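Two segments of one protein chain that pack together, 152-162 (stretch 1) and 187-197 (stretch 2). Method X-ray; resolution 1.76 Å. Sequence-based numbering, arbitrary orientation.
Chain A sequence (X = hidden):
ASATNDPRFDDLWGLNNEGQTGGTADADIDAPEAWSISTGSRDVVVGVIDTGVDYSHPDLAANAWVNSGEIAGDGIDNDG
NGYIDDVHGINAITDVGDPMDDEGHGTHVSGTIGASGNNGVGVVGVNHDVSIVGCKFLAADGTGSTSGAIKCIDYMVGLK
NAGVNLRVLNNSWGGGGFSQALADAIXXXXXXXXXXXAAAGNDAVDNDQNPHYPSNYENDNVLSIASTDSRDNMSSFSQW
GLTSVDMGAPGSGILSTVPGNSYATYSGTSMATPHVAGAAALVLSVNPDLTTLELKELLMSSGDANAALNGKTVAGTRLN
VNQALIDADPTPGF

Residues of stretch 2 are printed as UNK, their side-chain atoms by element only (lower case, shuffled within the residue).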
# COMPACT_ATOMS: atom_id res chain seq x y z
N CYS A 152 7.52 -13.96 -14.86
CA CYS A 152 7.55 -12.62 -15.44
C CYS A 152 8.95 -12.24 -15.92
O CYS A 152 9.12 -11.75 -17.04
CB CYS A 152 7.05 -11.57 -14.44
SG CYS A 152 5.25 -11.60 -14.25
N ILE A 153 9.94 -12.44 -15.06
CA ILE A 153 11.31 -12.10 -15.44
C ILE A 153 11.76 -12.92 -16.66
O ILE A 153 12.29 -12.36 -17.62
CB ILE A 153 12.29 -12.27 -14.26
CG1 ILE A 153 11.87 -11.35 -13.11
CG2 ILE A 153 13.73 -11.99 -14.70
CD1 ILE A 153 12.49 -11.69 -11.77
N ASP A 154 11.51 -14.22 -16.62
CA ASP A 154 11.84 -15.08 -17.76
C ASP A 154 11.14 -14.60 -19.04
O ASP A 154 11.74 -14.62 -20.13
CB ASP A 154 11.43 -16.53 -17.48
CG ASP A 154 12.31 -17.20 -16.42
OD1 ASP A 154 13.31 -16.60 -15.97
OD2 ASP A 154 11.98 -18.34 -16.04
N TYR A 155 9.88 -14.19 -18.92
CA TYR A 155 9.13 -13.71 -20.09
C TYR A 155 9.79 -12.48 -20.69
O TYR A 155 9.98 -12.38 -21.91
CB TYR A 155 7.69 -13.38 -19.70
CG TYR A 155 6.86 -12.67 -20.77
CD1 TYR A 155 6.31 -13.38 -21.83
CD2 TYR A 155 6.59 -11.31 -20.68
CE1 TYR A 155 5.54 -12.74 -22.80
CE2 TYR A 155 5.82 -10.66 -21.65
CZ TYR A 155 5.30 -11.39 -22.70
OH TYR A 155 4.53 -10.77 -23.66
N MET A 156 10.13 -11.53 -19.83
CA MET A 156 10.77 -10.29 -20.27
C MET A 156 12.14 -10.56 -20.89
O MET A 156 12.50 -9.96 -21.91
CB MET A 156 10.91 -9.32 -19.08
CG MET A 156 9.57 -8.91 -18.45
SD MET A 156 8.64 -7.77 -19.50
CE MET A 156 7.20 -7.48 -18.47
N VAL A 157 12.90 -11.46 -20.27
CA VAL A 157 14.21 -11.82 -20.82
C VAL A 157 14.04 -12.48 -22.18
O VAL A 157 14.81 -12.22 -23.10
CB VAL A 157 14.99 -12.73 -19.87
CG1 VAL A 157 16.27 -13.24 -20.54
CG2 VAL A 157 15.31 -11.98 -18.57
N GLY A 158 13.01 -13.31 -22.31
CA GLY A 158 12.66 -13.91 -23.59
C GLY A 158 12.43 -12.86 -24.67
O GLY A 158 12.93 -12.98 -25.79
N LEU A 159 11.68 -11.81 -24.34
CA LEU A 159 11.41 -10.76 -25.32
C LEU A 159 12.72 -10.10 -25.76
O LEU A 159 12.97 -9.90 -26.96
CB LEU A 159 10.45 -9.71 -24.74
CG LEU A 159 9.00 -10.13 -24.47
CD1 LEU A 159 8.21 -8.94 -23.89
CD2 LEU A 159 8.34 -10.62 -25.76
N LYS A 160 13.55 -9.76 -24.79
CA LYS A 160 14.82 -9.10 -25.05
C LYS A 160 15.72 -9.99 -25.91
O LYS A 160 16.30 -9.53 -26.90
CB LYS A 160 15.51 -8.72 -23.73
CG LYS A 160 16.97 -8.26 -23.86
CD LYS A 160 17.08 -7.01 -24.72
CE LYS A 160 18.50 -6.46 -24.75
NZ LYS A 160 19.49 -7.46 -25.28
N ASN A 161 15.84 -11.26 -25.55
CA ASN A 161 16.67 -12.19 -26.33
C ASN A 161 16.18 -12.29 -27.77
O ASN A 161 16.98 -12.48 -28.69
CB ASN A 161 16.70 -13.58 -25.68
CG ASN A 161 17.50 -13.61 -24.40
OD1 ASN A 161 18.25 -12.69 -24.07
ND2 ASN A 161 17.35 -14.71 -23.65
N ALA A 162 14.87 -12.16 -27.97
CA ALA A 162 14.29 -12.25 -29.31
C ALA A 162 14.46 -10.96 -30.11
O ALA A 162 14.07 -10.90 -31.28
CB ALA A 162 12.81 -12.63 -29.22
N UNK A 187 20.03 -13.09 -12.59
CA UNK A 187 21.31 -13.29 -13.26
C UNK A 187 21.12 -13.44 -14.77
O UNK A 187 21.90 -12.89 -15.55
o UNK A 187 22.44 -14.20 -11.33
c UNK A 187 22.06 -14.49 -12.68
c UNK A 187 23.32 -14.79 -13.51
N UNK A 188 20.08 -14.16 -15.17
CA UNK A 188 19.81 -14.32 -16.60
C UNK A 188 19.46 -12.99 -17.23
O UNK A 188 19.84 -12.71 -18.37
c UNK A 188 18.70 -15.34 -16.84
N UNK A 189 18.70 -12.16 -16.50
CA UNK A 189 18.36 -10.85 -17.01
C UNK A 189 19.63 -10.00 -17.19
O UNK A 189 19.72 -9.21 -18.13
c UNK A 189 17.32 -10.14 -16.12
o UNK A 189 17.90 -9.67 -14.92
N UNK A 190 20.60 -10.16 -16.30
CA UNK A 190 21.86 -9.43 -16.45
C UNK A 190 22.58 -9.83 -17.73
O UNK A 190 23.12 -8.98 -18.43
o UNK A 190 24.73 -9.64 -13.26
c UNK A 190 24.06 -8.76 -15.37
c UNK A 190 22.80 -9.63 -15.25
c UNK A 190 24.98 -8.83 -14.17
o UNK A 190 25.97 -8.06 -14.14
N UNK A 191 22.59 -11.12 -18.04
CA UNK A 191 23.28 -11.56 -19.25
C UNK A 191 22.58 -11.00 -20.49
O UNK A 191 23.20 -10.84 -21.55
c UNK A 191 23.85 -13.78 -18.03
c UNK A 191 23.40 -13.09 -19.33
c UNK A 191 25.06 -13.12 -17.37
o UNK A 191 26.12 -12.97 -17.98
n UNK A 191 24.91 -12.75 -16.09
N UNK A 192 21.29 -10.68 -20.35
CA UNK A 192 20.50 -10.10 -21.45
C UNK A 192 20.57 -8.57 -21.51
O UNK A 192 19.88 -7.94 -22.32
c UNK A 192 19.05 -10.56 -21.35
N UNK A 193 21.39 -7.97 -20.64
CA UNK A 193 21.60 -6.52 -20.58
C UNK A 193 20.38 -5.75 -20.07
O UNK A 193 20.05 -4.67 -20.57
c UNK A 193 23.34 -6.63 -22.42
o UNK A 193 23.40 -6.98 -23.62
c UNK A 193 22.07 -5.96 -21.93
o UNK A 193 24.28 -6.81 -21.62
N UNK A 194 19.74 -6.30 -19.05
CA UNK A 194 18.54 -5.69 -18.47
C UNK A 194 18.84 -5.15 -17.08
O UNK A 194 19.48 -5.81 -16.26
c UNK A 194 17.39 -6.72 -18.40
c UNK A 194 17.05 -7.19 -19.82
c UNK A 194 16.01 -8.32 -19.86
c UNK A 194 16.16 -6.12 -17.71
N UNK A 195 18.37 -3.93 -16.82
CA UNK A 195 18.51 -3.30 -15.52
C UNK A 195 17.28 -3.62 -14.70
O UNK A 195 16.16 -3.42 -15.16
c UNK A 195 18.44 0.54 -14.82
c UNK A 195 18.74 -0.91 -14.46
c UNK A 195 18.62 -1.78 -15.71
c UNK A 195 20.15 -1.04 -13.89
N UNK A 196 17.49 -4.11 -13.48
CA UNK A 196 16.41 -4.60 -12.62
C UNK A 196 16.22 -3.59 -11.50
O UNK A 196 16.96 -3.61 -10.52
c UNK A 196 14.39 -7.03 -9.28
c UNK A 196 14.97 -7.71 -11.90
c UNK A 196 13.96 -8.38 -11.22
c UNK A 196 13.67 -8.04 -9.91
c UNK A 196 15.69 -6.69 -11.28
c UNK A 196 16.80 -5.97 -12.03
c UNK A 196 15.40 -6.36 -9.97
N UNK A 197 15.26 -2.69 -11.66
CA UNK A 197 15.03 -1.64 -10.67
C UNK A 197 14.06 -2.16 -9.61
O UNK A 197 13.04 -2.75 -9.94
c UNK A 197 14.45 -0.38 -11.32
c UNK A 197 14.50 0.79 -10.34
c UNK A 197 15.23 -0.05 -12.59
O HOH W 1 21.97 -6.19 -25.87

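Position 187 carries one carbon bearing an oxygen and a carbon, a beta-branched hydroxyl side chain out of reach of stretch 1; this is Thr187. Position 188 has a single side-chain carbon. Its CA-to-CB bond points toward stretch 1, yet its CB comes no nearer than 4.9 Å to Val157 CG1, and its backbone O lies 4.2 Å from Val157 CG1. One carbon makes it Ala188.

At 189 the side chain is one carbon followed by one oxygen, set sideways to the partner helix. Here the backbones come closest in register, 5.7 Å between the CA atoms of 189 and Val157, and Val157 CG2 rests 3.6 Å from CA of 189 and 3.7 Å from its CB. The residue is Ser189, whose hydroxyl is hydrogen-bonded to a residue just outside the stretch.

Position 190 has three carbons in line, the third carrying two oxygens; it points away and touches nothing across the interface. It is Glu190. Position 191 has the same carbon skeleton, but the third carbon carries one oxygen and one nitrogen, and it touches nothing on stretch 1; this gives Gln191. Its side chain folds back on its own helix, NE2 donating to Thr187 O at 3.1 Å.

Position 192 again has one carbon, now pressed into the contact: its CB lies 3.9 Å from Val157 CG1, 3.5 Å from Asn161 OD1 and 4.0 Å from Lys160 CG. This is Ala192, whose methyl meets three residues of stretch 1.

Position 193 shows two carbons, the second bearing two oxygens, one of them near Lys160 NZ. It is Asp193, with OD2 4.3 Å from Lys160 NZ. Its positive phi, with Asp193 N bonded to Glu190 O and the next residue's N bonded to Ser189 O, forms a Schellman motif that ends the helix and turns the chain.

Position 194 has four carbons, forked at the first, with one arm two carbons long, whose end touches Val157 and Lys160. It is Ile194; CD1 sits 3.9 Å from both Val157 CG2 and Lys160 CB. Position 195 also has four carbons but forks at the second, and is out of reach; it is Leu195. Position 196 has one carbon and a six-carbon ring whose edge meets Ile153. It is Phe196, with CE2 3.7 Å from Ile153 CD1, near the ring plane. Position 197, one carbon carrying two, out of reach in the strand, is Val197.

The two helices run nearly parallel, 14° apart, with axes approaching to 9.7 Å. Val157 is the hub: a branched valine packs against small Ser189 and Ala192 and the CD1 end of Ile194, with polar groups near the helix end. Ile153 extends the apolar contact to Phe196. Lys160 lays its chain along this surface and gives a weak hydrogen bond from NZ to Ala192 O, 3.0 Å. Its charge lies near Asp193 without forming a salt bridge; a water bridges them, its O 2.8 Å from Lys160 NZ and 2.8 Å from Asp193 OD2.

Stretch 2 187-197: TASEQADILFV
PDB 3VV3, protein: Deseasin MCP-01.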